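Local coordinates for protein triosephosphate isomerase (Trichomonas vaginalis, PDB 4O4V) that probably interconverts D-glyceraldehyde 3-phosphate and dihydroxyacetone phosphate, a step of glycolysis and gluconeogenesis, as a homodimeric TIM-barrel isomerase, at residues A[124-129]-A[140-145]; A[58-63]-A[85-90]. One frame throughout, in Å; residues are numbered along the deposited sequence.

Interaction 1. Residues A[124-129]-A[140-145]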
loop_
_atom_site.group_PDB
_atom_site.type_symbol
_atom_site.label_atom_id
_atom_site.label_comp_id
_atom_site.label_asym_id
_atom_site.label_seq_id
_atom_site.Cartn_x
_atom_site.Cartn_y
_atom_site.Cartn_z
ATOM N N TYR A 124 13.157 -11.628 -0.616
ATOM C CA TYR A 124 13.692 -10.630 0.324
ATOM C C TYR A 124 14.861 -9.903 -0.334
ATOM O O TYR A 124 15.835 -10.560 -0.749
ATOM C CB TYR A 124 14.134 -11.310 1.616
ATOM C CG TYR A 124 14.382 -10.356 2.757
ATOM C CD1 TYR A 124 15.600 -9.752 2.929
ATOM C CD2 TYR A 124 13.369 -10.054 3.657
ATOM C CE1 TYR A 124 15.827 -8.878 4.021
ATOM C CE2 TYR A 124 13.588 -9.213 4.719
ATOM C CZ TYR A 124 14.800 -8.624 4.892
ATOM O OH TYR A 124 14.962 -7.807 5.996
ATOM N N CYS A 125 14.786 -8.590 -0.457
ATOM C CA CYS A 125 15.765 -7.810 -1.194
ATOM C C CYS A 125 16.759 -7.123 -0.289
ATOM O O CYS A 125 16.421 -6.685 0.802
ATOM C CB CYS A 125 15.020 -6.740 -2.016
ATOM S SG CYS A 125 13.802 -7.359 -3.189
ATOM N N CYS A 126 17.995 -7.015 -0.783
ATOM C CA CYS A 126 19.075 -6.327 -0.094
ATOM C C CYS A 126 19.960 -5.662 -1.138
ATOM O O CYS A 126 19.729 -5.836 -2.357
ATOM C CB CYS A 126 19.886 -7.358 0.684
ATOM S SG CYS A 126 20.796 -8.570 -0.320
ATOM N N GLY A 127 20.927 -4.855 -0.695
ATOM C CA GLY A 127 21.887 -4.243 -1.606
ATOM C C GLY A 127 22.409 -2.929 -1.076
ATOM O O GLY A 127 21.713 -2.213 -0.360
ATOM N N GLU A 128 23.660 -2.616 -1.452
ATOM C CA GLU A 128 24.339 -1.420 -0.964
ATOM C C GLU A 128 24.264 -0.242 -1.923
ATOM O O GLU A 128 24.086 -0.384 -3.129
ATOM C CB GLU A 128 25.798 -1.732 -0.625
ATOM C CG GLU A 128 26.797 -1.612 -1.753
ATOM C CD GLU A 128 26.795 -2.710 -2.788
ATOM O OE1 GLU A 128 25.871 -3.586 -2.794
ATOM O OE2 GLU A 128 27.724 -2.719 -3.625
ATOM N N HIS A 129 24.436 0.933 -1.340
ATOM C CA HIS A 129 24.442 2.212 -2.045
ATOM C C HIS A 129 25.853 2.590 -2.464
ATOM O O HIS A 129 26.850 1.945 -2.118
ATOM C CB HIS A 129 23.881 3.303 -1.147
ATOM C CG HIS A 129 22.456 3.070 -0.766
ATOM N ND1 HIS A 129 22.061 2.164 0.188
ATOM C CD2 HIS A 129 21.320 3.628 -1.240
ATOM C CE1 HIS A 129 20.738 2.158 0.271
ATOM N NE2 HIS A 129 20.267 3.049 -0.573
ATOM N N GLU A 140 30.256 -5.879 3.808
ATOM C CA GLU A 140 29.872 -5.561 5.171
ATOM C C GLU A 140 28.439 -5.038 5.239
ATOM O O GLU A 140 27.677 -5.395 6.146
ATOM C CB GLU A 140 30.838 -4.536 5.792
ATOM C CG GLU A 140 32.212 -5.073 6.131
ATOM C CD GLU A 140 33.185 -5.130 4.960
ATOM O OE1 GLU A 140 32.830 -4.792 3.810
ATOM O OE2 GLU A 140 34.351 -5.519 5.212
ATOM N N PHE A 141 28.068 -4.156 4.313
ATOM C CA PHE A 141 26.743 -3.583 4.344
ATOM C C PHE A 141 25.686 -4.674 4.087
ATOM O O PHE A 141 24.674 -4.754 4.780
ATOM C CB PHE A 141 26.598 -2.468 3.310
ATOM C CG PHE A 141 25.280 -1.780 3.367
ATOM C CD1 PHE A 141 25.093 -0.709 4.240
ATOM C CD2 PHE A 141 24.205 -2.204 2.595
ATOM C CE1 PHE A 141 23.867 -0.088 4.324
ATOM C CE2 PHE A 141 22.980 -1.579 2.667
ATOM C CZ PHE A 141 22.804 -0.508 3.536
ATOM N N VAL A 142 25.899 -5.480 3.046
ATOM C CA VAL A 142 24.953 -6.537 2.694
ATOM C C VAL A 142 24.909 -7.590 3.797
ATOM O O VAL A 142 23.825 -8.071 4.167
ATOM C CB VAL A 142 25.290 -7.103 1.326
ATOM C CG1 VAL A 142 24.513 -8.379 1.057
ATOM C CG2 VAL A 142 25.046 -6.078 0.236
ATOM N N SER A 143 26.039 -7.902 4.401
ATOM C CA SER A 143 26.025 -8.853 5.512
ATOM C C SER A 143 25.164 -8.356 6.665
ATOM O O SER A 143 24.414 -9.139 7.256
ATOM C CB SER A 143 27.433 -9.171 6.002
ATOM O OG SER A 143 27.426 -10.261 6.927
ATOM N N ALA A 144 25.250 -7.091 7.030
ATOM C CA ALA A 144 24.423 -6.586 8.108
ATOM C C ALA A 144 22.948 -6.763 7.773
ATOM O O ALA A 144 22.152 -7.104 8.645
ATOM C CB ALA A 144 24.743 -5.113 8.387
ATOM N N GLN A 145 22.569 -6.513 6.517
ATOM C CA GLN A 145 21.176 -6.677 6.114
ATOM C C GLN A 145 20.740 -8.139 6.218
ATOM O O GLN A 145 19.639 -8.445 6.705
ATOM C CB GLN A 145 20.968 -6.183 4.691
ATOM C CG GLN A 145 21.158 -4.683 4.518
ATOM C CD GLN A 145 20.808 -4.237 3.125
ATOM O OE1 GLN A 145 21.312 -4.800 2.138
ATOM N NE2 GLN A 145 19.925 -3.262 3.017
HETATM O O HOH W 1 17.442 -6.702 6.059
HETATM O O HOH W 2 19.038 -2.301 0.383
#
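Where strand 121-126 of the TIM barrel runs out into its C-terminal loop, Gly127 is held by Gln145 of helix 138-149, the helix packed outside that strand. The amide of Gly127 donates to OE1 of Gln145 at 2.9 Å, with 164° at the hydrogen; the donor lies in the carboxamide plane, on a lone pair of OE1. The Gln145 chain is extended beyond CG (chi2 -174°), which carries CD toward the loop; OE1 also lies 3.3 Å from CB of Cys126. The other end of the carboxamide is linked to Gly127 O by a water that accepts from Gln145 NE2 and donates to that carbonyl.

One turn back along the helix, Phe141 brings CE2 to 3.3 Å from Gly127 O and CD2 to 3.6 Å from Glu128 CB. Between these residues Val142 sends its two methyls to different partners: CG1 packs on Cys126 SG at 4.0 Å, while CG2 lies near CA of Gly127. Tyr124 OH joins the contact through a second water, in the plane of its ring, which donates to Gln145 O.

Glu128 turns its carboxylate to Arg133 and Tyr165, and His129 NE2 bonds Asp99. Both polar ends of the Gln145 carboxamide thus have a partner in a largely buried contact, and the direct bond from Gly127 N-H and the water-mediated one to Gly127 O are consistent with a single flip of the amide.

Interaction 2. Residues A[58-63]-A[85-90]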
loop_
_atom_site.group_PDB
_atom_site.type_symbol
_atom_site.label_atom_id
_atom_site.label_comp_id
_atom_site.label_asym_id
_atom_site.label_seq_id
_atom_site.Cartn_x
_atom_site.Cartn_y
_atom_site.Cartn_z
ATOM N N TRP A 58 2.670 -20.527 -13.666
ATOM C CA TRP A 58 3.392 -19.450 -12.996
ATOM C C TRP A 58 2.619 -19.068 -11.752
ATOM O O TRP A 58 1.455 -19.468 -11.574
ATOM C CB TRP A 58 3.512 -18.270 -13.930
ATOM C CG TRP A 58 4.347 -18.479 -15.154
ATOM C CD1 TRP A 58 4.944 -19.636 -15.582
ATOM C CD2 TRP A 58 4.729 -17.472 -16.093
ATOM N NE1 TRP A 58 5.649 -19.397 -16.744
ATOM C CE2 TRP A 58 5.539 -18.067 -17.078
ATOM C CE3 TRP A 58 4.449 -16.115 -16.183
ATOM C CZ2 TRP A 58 6.053 -17.342 -18.145
ATOM C CZ3 TRP A 58 4.960 -15.395 -17.230
ATOM C CH2 TRP A 58 5.751 -15.994 -18.199
ATOM N N LYS A 59 3.228 -18.297 -10.877
ATOM C CA LYS A 59 2.568 -17.845 -9.650
ATOM C C LYS A 59 2.576 -16.336 -9.536
ATOM O O LYS A 59 3.470 -15.654 -10.044
ATOM C CB LYS A 59 3.244 -18.468 -8.428
ATOM C CG LYS A 59 3.048 -19.968 -8.303
ATOM C CD LYS A 59 1.642 -20.342 -8.004
ATOM C CE LYS A 59 1.546 -21.856 -7.750
ATOM N NZ LYS A 59 0.162 -22.293 -7.468
ATOM N N VAL A 60 1.574 -15.818 -8.853
ATOM C CA VAL A 60 1.410 -14.395 -8.594
ATOM C C VAL A 60 2.072 -14.017 -7.275
ATOM O O VAL A 60 2.084 -14.793 -6.309
ATOM C CB VAL A 60 -0.102 -14.089 -8.583
ATOM C CG1 VAL A 60 -0.376 -12.636 -8.268
ATOM C CG2 VAL A 60 -0.717 -14.402 -9.927
ATOM N N SER A 61 2.585 -12.792 -7.205
ATOM C CA SER A 61 3.173 -12.236 -6.001
ATOM C C SER A 61 2.680 -10.836 -5.718
ATOM O O SER A 61 2.474 -10.026 -6.620
ATOM C CB SER A 61 4.699 -12.156 -6.184
ATOM O OG SER A 61 5.377 -11.686 -5.036
ATOM N N ALA A 62 2.505 -10.543 -4.430
ATOM C CA ALA A 62 2.407 -9.157 -4.004
ATOM C C ALA A 62 3.748 -8.463 -4.033
ATOM O O ALA A 62 4.810 -9.105 -4.112
ATOM C CB ALA A 62 1.822 -9.086 -2.599
ATOM N N GLU A 63 3.738 -7.144 -3.949
ATOM C CA GLU A 63 4.946 -6.322 -3.968
ATOM C C GLU A 63 5.376 -5.851 -2.576
ATOM O O GLU A 63 6.434 -5.237 -2.418
ATOM C CB GLU A 63 4.788 -5.106 -4.881
ATOM C CG GLU A 63 4.710 -5.481 -6.377
ATOM C CD GLU A 63 4.579 -4.277 -7.286
ATOM O OE1 GLU A 63 4.899 -3.151 -6.880
ATOM O OE2 GLU A 63 4.134 -4.477 -8.468
ATOM N N PHE A 85 -7.076 -14.899 -1.913
ATOM C CA PHE A 85 -7.180 -15.050 -3.362
ATOM C C PHE A 85 -6.369 -16.233 -3.879
ATOM O O PHE A 85 -6.420 -16.515 -5.068
ATOM C CB PHE A 85 -6.735 -13.768 -4.079
ATOM C CG PHE A 85 -7.686 -12.629 -3.903
ATOM C CD1 PHE A 85 -8.730 -12.440 -4.781
ATOM C CD2 PHE A 85 -7.573 -11.767 -2.829
ATOM C CE1 PHE A 85 -9.627 -11.383 -4.602
ATOM C CE2 PHE A 85 -8.447 -10.724 -2.654
ATOM C CZ PHE A 85 -9.475 -10.530 -3.530
ATOM N N GLY A 86 -5.638 -16.932 -3.012
ATOM C CA GLY A 86 -4.778 -18.027 -3.447
ATOM C C GLY A 86 -3.369 -17.619 -3.805
ATOM O O GLY A 86 -2.609 -18.426 -4.367
ATOM N N ILE A 87 -2.975 -16.403 -3.460
ATOM C CA ILE A 87 -1.642 -15.859 -3.775
ATOM C C ILE A 87 -0.681 -16.222 -2.668
ATOM O O ILE A 87 -1.004 -16.061 -1.499
ATOM C CB ILE A 87 -1.737 -14.340 -3.954
ATOM C CG1 ILE A 87 -2.641 -14.016 -5.148
ATOM C CG2 ILE A 87 -0.349 -13.734 -4.108
ATOM C CD1 ILE A 87 -3.087 -12.590 -5.209
ATOM N N GLU A 88 0.498 -16.715 -3.038
ATOM C CA GLU A 88 1.432 -17.326 -2.112
ATOM C C GLU A 88 2.747 -16.590 -1.897
ATOM O O GLU A 88 3.548 -17.047 -1.078
ATOM C CB GLU A 88 1.791 -18.773 -2.617
ATOM C CG GLU A 88 0.647 -19.615 -3.295
ATOM C CD GLU A 88 1.155 -20.844 -4.099
ATOM O OE1 GLU A 88 2.353 -21.213 -3.967
ATOM O OE2 GLU A 88 0.336 -21.424 -4.870
ATOM N N TRP A 89 3.028 -15.551 -2.678
ATOM C CA TRP A 89 4.324 -14.877 -2.704
ATOM C C TRP A 89 4.161 -13.411 -2.366
ATOM O O TRP A 89 3.167 -12.776 -2.688
ATOM C CB TRP A 89 4.927 -14.950 -4.101
ATOM C CG TRP A 89 5.586 -16.250 -4.463
ATOM C CD1 TRP A 89 5.017 -17.282 -5.151
ATOM C CD2 TRP A 89 6.925 -16.654 -4.167
ATOM N NE1 TRP A 89 5.926 -18.291 -5.311
ATOM C CE2 TRP A 89 7.096 -17.940 -4.698
ATOM C CE3 TRP A 89 7.993 -16.055 -3.492
ATOM C CZ2 TRP A 89 8.284 -18.646 -4.575
ATOM C CZ3 TRP A 89 9.179 -16.752 -3.358
ATOM C CH2 TRP A 89 9.321 -18.028 -3.912
ATOM N N THR A 90 5.226 -12.855 -1.781
ATOM C CA THR A 90 5.411 -11.407 -1.721
ATOM C C THR A 90 6.878 -11.047 -1.850
ATOM O O THR A 90 7.763 -11.777 -1.381
ATOM C CB THR A 90 4.839 -10.777 -0.424
ATOM O OG1 THR A 90 4.837 -9.342 -0.539
ATOM C CG2 THR A 90 5.557 -11.224 0.813
HETATM O O HOH W 3 -1.894 -20.018 -6.913
HETATM O O HOH W 4 1.067 -17.240 -5.754
#
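Ala62 N donates to Trp89 O at 2.9 Å, with 154° at the hydrogen, and so pairs strands 59-62 and 89-92, the parallel strands of one beta-alpha-beta unit of the TIM barrel. The donor stands above the carbonyl plane. Two CA-H...O contacts accompany this bond, from Ser61 CA to Trp89 O and from Thr90 CA to Ala62 O. Ser61 and Trp89 lie on one face of the sheet, where Ser61 CB meets Trp89 CB at 3.5 Å; Ala62 and Thr90 share the other.

Toward the start of the strands the chains diverge, and a water fills in for direct pairing, donating to Val60 O and accepting from Glu88 N. Ile87 covers the same carbonyl with CG2, 3.4 Å from Val60 O, while its CD1 packs against Val60 CG1. At the exposed end, Lys59 NZ forms a salt bridge with Glu88 OE2, 2.7 Å away, meeting the syn side of the carboxylate 30° out of its plane. The lysine chain bends at chi2, and its CD and CE also lie against the carboxylate.

Farther out, Leu47, Leu50 and Gln51 of helix 47-53 pack on Val60, and Trp89 meets Phe5. Gly86, with positive phi in the Schellman motif that closes the preceding helix, leads into Ile87; its carbonyl O accepts from a water that in turn takes a hydrogen bond from Lys59 NZ. Within its own strand, Ser61 places OG anti to the backbone N (chi1 -177°), and the hydroxyl donates to Ala62 O at 2.8 Å.

Interactions 1 and 2 belong to the same parallel barrel sheet, since strands 89-92 and 121-126 are neighbours in it. Their centres are 24 Å apart, on opposite sides of the chain's centre, with nearest atoms about 5 Å apart. The sheet bridges the gap, for Cys125 is backbone-bonded to Leu92, and Thr90 packs on Ile122. As in TIM barrels generally, the C-terminal strand ends form the active-site mouth; segment 124-129 leaves its strand there, and Cys126 is backbone-bonded to Glu166. A bound sodium ion lies about 10 Å from the Phe141 side chain. Within segment 58-63, Glu63 OE1 bonds Gly75 N of the second subunit, placing interaction 2 beside the dimer interface.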